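Local coordinates for NalP translocator (PDB 1UYN), which forms the outer-membrane beta-barrel pore through which the autotransporter's secreted serine protease passenger domain is translocated to the meningococcal surface, at residues H21-G26 and T153-L157; G53-E57 and Q294-H298. Numbering follows the deposited sequence.

In the fold
The chain enters as helix 12-34, which runs inside the barrel, and then becomes the first strand, 43-57, of a twelve-stranded antiparallel wall. Contact 1 closes a loop of 126 residues by laying the helix at 21-26 against the inner face of strand 145-163. Contact 2 closes a longer one of 236 residues, pairing the end of strand 43-57 with the start of the last strand, 295-307, and so sealing the barrel. The two loops cross, since their segments alternate along the chain. The centres of the two contacts lie about 17 Å apart, and the helix bridges them: Asp23 OD2 is 2.5 Å from Tyr295 OH, a probable hydrogen bond, while Asp23 CB packs on Trp56 CZ3 at 3.8 Å.

Contact 1. Residues H21-G26 and T153-L157; sequences HADMQG and TLMQL
Residues 21-26 are a regular alpha-helical part of helix 12-34 inside the barrel and 153-157 an extended beta strand of its wall. Their local axes approach to 10.1 Å, with N-to-C directions 35° apart (signed crossing -35°); Ala22 lies nearest Leu154 (CA-CA 7.4 Å) and Gly26 nearest Gln156 (CA-CA 8.2 Å). The strand alternates, so Leu154 and Gln156 point at the helix while Thr153 and Met155 point away. Leu154 (chi1 t, chi2 p) inserts CD2 among three helix residues: 3.4 Å from Gln25 CG, 3.9 Å from Ala22 CA and 4.0 Å from His21 CD2, whose side chain is in the t rotamer. Gln156 (m, t, chi3 -49°) extends its amide to the backbone, NE2 donating to Gln25 O at 3.1 Å and to a water at 2.8 Å, which in turn donates to Ala22 O at 2.7 Å; OE1 is held by Ser128. Gln25 folds its side chain (t, p, chi3 -30°) so that NE2 reaches a second water at 2.7 Å, itself donating to Leu154 O at 2.8 Å; NE2 also meets Ser108, and OE1 meets Arg28. This is a helix plugging an autotransporter barrel. The two segments bury 228 Å², a mixed attachment: Leu154 packing plus one direct amide hydrogen bond and two water bridges, in keeping with a hydrophilic pore.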
ATOM      1  N   HIS A  21      -6.274  -2.345   6.356  1.00 21.48           N
ATOM      2  CA  HIS A  21      -5.155  -1.420   6.516  1.00 21.52           C
ATOM      3  C   HIS A  21      -3.843  -1.985   5.932  1.00 21.97           C
ATOM      4  O   HIS A  21      -3.168  -1.312   5.140  1.00 22.29           O
ATOM      5  CB  HIS A  21      -4.934  -1.055   7.982  1.00 21.15           C
ATOM      6  CG  HIS A  21      -3.696  -0.255   8.205  1.00 20.60           C
ATOM      7  ND1 HIS A  21      -3.552   1.029   7.744  1.00 21.87           N
ATOM      8  CD2 HIS A  21      -2.516  -0.580   8.771  1.00 23.66           C
ATOM      9  CE1 HIS A  21      -2.353   1.479   8.058  1.00 23.24           C
ATOM     10  NE2 HIS A  21      -1.701   0.521   8.684  1.00 21.81           N
ATOM     11  N   ALA A  22      -3.480  -3.201   6.338  1.00 21.54           N
ATOM     12  CA  ALA A  22      -2.319  -3.907   5.756  1.00 21.45           C
ATOM     13  C   ALA A  22      -2.309  -3.946   4.229  1.00 21.18           C
ATOM     14  O   ALA A  22      -1.254  -3.890   3.581  1.00 20.47           O
ATOM     15  CB  ALA A  22      -2.234  -5.351   6.289  1.00 21.03           C
ATOM     16  N   ASP A  23      -3.499  -4.108   3.668  1.00 21.47           N
ATOM     17  CA  ASP A  23      -3.675  -4.289   2.233  1.00 20.72           C
ATOM     18  C   ASP A  23      -3.420  -2.945   1.576  1.00 21.08           C
ATOM     19  O   ASP A  23      -2.704  -2.858   0.590  1.00 22.10           O
ATOM     20  CB  ASP A  23      -5.082  -4.765   1.991  1.00 20.29           C
ATOM     21  CG  ASP A  23      -5.345  -5.101   0.563  1.00 19.20           C
ATOM     22  OD1 ASP A  23      -4.864  -6.144   0.105  1.00 19.96           O
ATOM     23  OD2 ASP A  23      -6.079  -4.419  -0.157  1.00 17.25           O
ATOM     24  N   MET A  24      -3.965  -1.886   2.162  1.00 21.20           N
ATOM     25  CA  MET A  24      -3.692  -0.538   1.693  1.00 21.28           C
ATOM     26  C   MET A  24      -2.246  -0.182   1.794  1.00 20.13           C
ATOM     27  O   MET A  24      -1.723   0.457   0.894  1.00 20.42           O
ATOM     28  CB  MET A  24      -4.527   0.503   2.440  1.00 22.12           C
ATOM     29  CG  MET A  24      -5.774   0.913   1.649  1.00 26.25           C
ATOM     30  SD  MET A  24      -7.038   1.661   2.635  1.00 33.76           S
ATOM     31  CE  MET A  24      -8.455   0.947   1.894  1.00 37.88           C
ATOM     32  N   GLN A  25      -1.619  -0.575   2.892  1.00 20.29           N
ATOM     33  CA  GLN A  25      -0.203  -0.353   3.159  1.00 20.33           C
ATOM     34  C   GLN A  25       0.702  -0.988   2.116  1.00 21.05           C
ATOM     35  O   GLN A  25       1.748  -0.445   1.822  1.00 23.09           O
ATOM     36  CB  GLN A  25       0.190  -0.898   4.522  1.00 20.00           C
ATOM     37  CG  GLN A  25       1.476  -0.340   5.052  1.00 20.01           C
ATOM     38  CD  GLN A  25       1.317   1.018   5.738  1.00 21.64           C
ATOM     39  OE1 GLN A  25       0.436   1.799   5.380  1.00 24.08           O
ATOM     40  NE2 GLN A  25       2.216   1.324   6.698  1.00 24.86           N
ATOM     41  N   GLY A  26       0.326  -2.115   1.535  1.00 21.01           N
ATOM     42  CA  GLY A  26       1.152  -2.714   0.509  1.00 20.81           C
ATOM     43  C   GLY A  26       1.209  -1.839  -0.736  1.00 21.36           C
ATOM     44  O   GLY A  26       2.213  -1.824  -1.476  1.00 22.02           O
ATOM     45  N   THR A 153       1.123  -1.600  15.041  1.00 17.12           N
ATOM     46  CA  THR A 153       2.303  -1.272  14.286  1.00 16.92           C
ATOM     47  C   THR A 153       2.341  -2.247  13.167  1.00 16.54           C
ATOM     48  O   THR A 153       2.037  -3.421  13.350  1.00 17.31           O
ATOM     49  CB  THR A 153       3.506  -1.472  15.128  1.00 17.03           C
ATOM     50  OG1 THR A 153       3.343  -0.699  16.312  1.00 18.37           O
ATOM     51  CG2 THR A 153       4.736  -0.839  14.476  1.00 19.28           C
ATOM     52  N   LEU A 154       2.671  -1.750  11.996  1.00 16.95           N
ATOM     53  CA  LEU A 154       2.907  -2.580  10.838  1.00 17.43           C
ATOM     54  C   LEU A 154       4.254  -2.260  10.242  1.00 18.05           C
ATOM     55  O   LEU A 154       4.543  -1.104   9.948  1.00 19.48           O
ATOM     56  CB  LEU A 154       1.829  -2.305   9.822  1.00 17.38           C
ATOM     57  CG  LEU A 154       1.974  -2.990   8.494  1.00 17.06           C
ATOM     58  CD1 LEU A 154       2.000  -4.545   8.663  1.00 16.40           C
ATOM     59  CD2 LEU A 154       0.824  -2.495   7.647  1.00 16.34           C
ATOM     60  N   MET A 155       5.086  -3.268  10.045  1.00 18.79           N
ATOM     61  CA  MET A 155       6.345  -3.060   9.343  1.00 20.18           C
ATOM     62  C   MET A 155       6.392  -3.824   8.067  1.00 19.37           C
ATOM     63  O   MET A 155       5.899  -4.907   7.991  1.00 20.12           O
ATOM     64  CB  MET A 155       7.505  -3.492  10.194  1.00 20.43           C
ATOM     65  CG  MET A 155       7.678  -2.515  11.333  1.00 25.74           C
ATOM     66  SD  MET A 155       8.951  -3.015  12.504  1.00 35.05           S
ATOM     67  CE  MET A 155      10.304  -3.943  11.192  1.00 31.64           C
ATOM     68  N   GLN A 156       7.003  -3.269   7.059  1.00 18.89           N
ATOM     69  CA  GLN A 156       7.193  -4.034   5.850  1.00 18.62           C
ATOM     70  C   GLN A 156       8.676  -4.030   5.529  1.00 18.57           C
ATOM     71  O   GLN A 156       9.396  -3.032   5.779  1.00 17.51           O
ATOM     72  CB  GLN A 156       6.390  -3.436   4.692  1.00 18.47           C
ATOM     73  CG  GLN A 156       4.902  -3.305   4.942  1.00 18.45           C
ATOM     74  CD  GLN A 156       4.311  -2.325   3.990  1.00 21.35           C
ATOM     75  OE1 GLN A 156       4.840  -1.220   3.838  1.00 25.99           O
ATOM     76  NE2 GLN A 156       3.223  -2.695   3.345  1.00 21.32           N
ATOM     77  N   LEU A 157       9.121  -5.176   5.021  1.00 18.14           N
ATOM     78  CA  LEU A 157      10.432  -5.330   4.414  1.00 18.50           C
ATOM     79  C   LEU A 157      10.296  -5.968   3.031  1.00 17.69           C
ATOM     80  O   LEU A 157       9.573  -6.949   2.845  1.00 16.82           O
ATOM     81  CB  LEU A 157      11.303  -6.221   5.283  1.00 19.48           C
ATOM     82  CG  LEU A 157      12.304  -5.459   6.135  1.00 22.46           C
ATOM     83  CD1 LEU A 157      12.896  -6.418   7.150  1.00 24.89           C
ATOM     84  CD2 LEU A 157      13.436  -4.908   5.218  1.00 25.14           C
TER
HETATM   85  O   HOH W   1       1.306  -4.553   4.206  1.00 24.61           O
HETATM   86  O   HOH W   2       4.283  -0.323   7.279  1.00 31.53           O

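Contact 2. Residues G53-E57 and Q294-H298; sequences GGTWE and QYGNH
Strand 53-57 runs antiparallel to 295-298, axes 4.4 Å apart at 173°. Gly53-His298 and Thr55-Gly296 are hydrogen-bonded pairs; Gly54-Asn297 (CA-CA 4.0 Å) and Trp56-Tyr295 are non-hydrogen-bonded. His298 N donates to Gly53 O at 2.8 Å, with a weak return from Gly53 N to His298 O at 2.9 Å; Thr55 N reaches Gly296 O at 3.1 Å, and Gly296 N reaches Thr55 O at 3.3 Å. Gln294, with positive phi (63°), still accepts from Glu57 N through its O at 3.1 Å. A CB on Gly54 would clash with Gly296 O. His298 (m) adds ND1 to Gly53 O at 3.0 Å. On the face shared with Asn297, Trp56 and Tyr295, both t, stack T-shaped: the Tyr295 edge meets the face of the Trp56 five-membered ring, centroids 4.7 Å apart, planes at 83°. Asp23 and Arg27 of the interior helix hold Tyr295 OH; Asp52 holds Asn297 ND2. Such first-to-last strand pairing is the closing seam of an outer-membrane beta-barrel.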
ATOM      1  N   GLY A  53     -10.395   2.008  -3.051  1.00 25.69           N
ATOM      2  CA  GLY A  53     -11.825   1.760  -3.023  1.00 25.57           C
ATOM      3  C   GLY A  53     -12.184   0.386  -3.520  1.00 25.67           C
ATOM      4  O   GLY A  53     -12.133   0.128  -4.698  1.00 26.31           O
ATOM      5  N   GLY A  54     -12.556  -0.506  -2.622  1.00 25.77           N
ATOM      6  CA  GLY A  54     -12.961  -1.836  -3.023  1.00 25.53           C
ATOM      7  C   GLY A  54     -14.014  -2.482  -2.153  1.00 25.58           C
ATOM      8  O   GLY A  54     -14.554  -1.876  -1.223  1.00 25.48           O
ATOM      9  N   THR A  55     -14.313  -3.723  -2.513  1.00 25.90           N
ATOM     10  CA  THR A  55     -15.126  -4.627  -1.718  1.00 26.46           C
ATOM     11  C   THR A  55     -14.285  -5.879  -1.419  1.00 26.86           C
ATOM     12  O   THR A  55     -13.343  -6.196  -2.159  1.00 26.13           O
ATOM     13  CB  THR A  55     -16.411  -4.997  -2.476  1.00 26.46           C
ATOM     14  OG1 THR A  55     -16.084  -5.353  -3.816  1.00 27.37           O
ATOM     15  CG2 THR A  55     -17.320  -3.800  -2.649  1.00 26.58           C
ATOM     16  N   TRP A  56     -14.620  -6.591  -0.341  1.00 27.24           N
ATOM     17  CA  TRP A  56     -13.824  -7.741   0.065  1.00 27.88           C
ATOM     18  C   TRP A  56     -14.647  -8.675   0.939  1.00 28.79           C
ATOM     19  O   TRP A  56     -15.091  -8.286   2.005  1.00 29.44           O
ATOM     20  CB  TRP A  56     -12.588  -7.218   0.800  1.00 27.47           C
ATOM     21  CG  TRP A  56     -11.408  -8.167   1.017  1.00 27.83           C
ATOM     22  CD1 TRP A  56     -11.324  -9.507   0.697  1.00 28.89           C
ATOM     23  CD2 TRP A  56     -10.136  -7.827   1.626  1.00 25.97           C
ATOM     24  NE1 TRP A  56     -10.091 -10.006   1.070  1.00 27.63           N
ATOM     25  CE2 TRP A  56      -9.347  -9.009   1.647  1.00 24.80           C
ATOM     26  CE3 TRP A  56      -9.589  -6.639   2.157  1.00 23.71           C
ATOM     27  CZ2 TRP A  56      -8.046  -9.043   2.171  1.00 25.36           C
ATOM     28  CZ3 TRP A  56      -8.282  -6.677   2.699  1.00 24.62           C
ATOM     29  CH2 TRP A  56      -7.530  -7.870   2.699  1.00 25.12           C
ATOM     30  N   GLU A  57     -14.878  -9.900   0.484  1.00 29.83           N
ATOM     31  CA  GLU A  57     -15.343 -10.961   1.373  1.00 30.93           C
ATOM     32  C   GLU A  57     -14.170 -11.606   2.132  1.00 31.03           C
ATOM     33  O   GLU A  57     -13.327 -12.271   1.531  1.00 31.44           O
ATOM     34  CB  GLU A  57     -16.077 -12.045   0.593  1.00 31.55           C
ATOM     35  CG  GLU A  57     -16.860 -13.007   1.482  1.00 34.06           C
ATOM     36  CD  GLU A  57     -18.295 -12.586   1.632  1.00 38.81           C
ATOM     37  OE1 GLU A  57     -18.619 -11.501   1.081  1.00 41.18           O
ATOM     38  OE2 GLU A  57     -19.101 -13.324   2.282  1.00 41.42           O
ATOM     39  N   GLN A 294     -13.621 -12.923  -4.737  1.00 28.48           N
ATOM     40  CA  GLN A 294     -14.053 -12.224  -3.531  1.00 28.25           C
ATOM     41  C   GLN A 294     -13.184 -11.046  -3.148  1.00 27.08           C
ATOM     42  O   GLN A 294     -13.181 -10.601  -1.994  1.00 27.86           O
ATOM     43  CB  GLN A 294     -14.178 -13.218  -2.376  1.00 28.86           C
ATOM     44  CG  GLN A 294     -15.514 -13.997  -2.380  1.00 30.79           C
ATOM     45  CD  GLN A 294     -15.638 -14.856  -1.135  1.00 33.49           C
ATOM     46  OE1 GLN A 294     -16.732 -14.995  -0.555  1.00 35.92           O
ATOM     47  NE2 GLN A 294     -14.501 -15.405  -0.691  1.00 34.05           N
ATOM     48  N   TYR A 295     -12.449 -10.505  -4.102  1.00 25.49           N
ATOM     49  CA  TYR A 295     -11.672  -9.297  -3.801  1.00 24.26           C
ATOM     50  C   TYR A 295     -11.613  -8.436  -5.037  1.00 23.14           C
ATOM     51  O   TYR A 295     -11.460  -8.925  -6.136  1.00 23.55           O
ATOM     52  CB  TYR A 295     -10.266  -9.633  -3.231  1.00 24.02           C
ATOM     53  CG  TYR A 295      -9.380  -8.430  -2.970  1.00 22.22           C
ATOM     54  CD1 TYR A 295      -8.805  -7.726  -4.028  1.00 20.28           C
ATOM     55  CD2 TYR A 295      -9.117  -7.994  -1.684  1.00 21.11           C
ATOM     56  CE1 TYR A 295      -8.016  -6.654  -3.821  1.00 18.50           C
ATOM     57  CE2 TYR A 295      -8.314  -6.866  -1.450  1.00 18.88           C
ATOM     58  CZ  TYR A 295      -7.769  -6.210  -2.534  1.00 18.58           C
ATOM     59  OH  TYR A 295      -6.971  -5.106  -2.383  1.00 13.75           O
ATOM     60  N   GLY A 296     -11.763  -7.140  -4.839  1.00 22.35           N
ATOM     61  CA  GLY A 296     -11.620  -6.173  -5.909  1.00 21.61           C
ATOM     62  C   GLY A 296     -11.328  -4.814  -5.328  1.00 20.91           C
ATOM     63  O   GLY A 296     -12.048  -4.361  -4.475  1.00 20.67           O
ATOM     64  N   ASN A 297     -10.280  -4.160  -5.797  1.00 20.78           N
ATOM     65  CA  ASN A 297      -9.882  -2.865  -5.283  1.00 20.23           C
ATOM     66  C   ASN A 297      -9.499  -1.939  -6.389  1.00 19.66           C
ATOM     67  O   ASN A 297      -8.683  -2.289  -7.182  1.00 20.40           O
ATOM     68  CB  ASN A 297      -8.681  -3.018  -4.343  1.00 20.09           C
ATOM     69  CG  ASN A 297      -8.416  -1.752  -3.538  1.00 20.99           C
ATOM     70  OD1 ASN A 297      -9.183  -1.424  -2.592  1.00 24.60           O
ATOM     71  ND2 ASN A 297      -7.361  -1.011  -3.915  1.00 17.76           N
ATOM     72  N   HIS A 298     -10.076  -0.750  -6.432  1.00 19.78           N
ATOM     73  CA  HIS A 298      -9.599   0.337  -7.304  1.00 19.72           C
ATOM     74  C   HIS A 298      -8.576   1.159  -6.530  1.00 19.72           C
ATOM     75  O   HIS A 298      -8.856   1.618  -5.470  1.00 18.03           O
ATOM     76  CB  HIS A 298     -10.753   1.257  -7.738  1.00 19.43           C
ATOM     77  CG  HIS A 298     -11.905   0.536  -8.337  1.00 19.40           C
ATOM     78  ND1 HIS A 298     -12.792  -0.193  -7.580  1.00 21.83           N
ATOM     79  CD2 HIS A 298     -12.330   0.433  -9.617  1.00 21.32           C
ATOM     80  CE1 HIS A 298     -13.709  -0.728  -8.367  1.00 23.25           C
ATOM     81  NE2 HIS A 298     -13.454  -0.357  -9.608  1.00 23.32           N
TER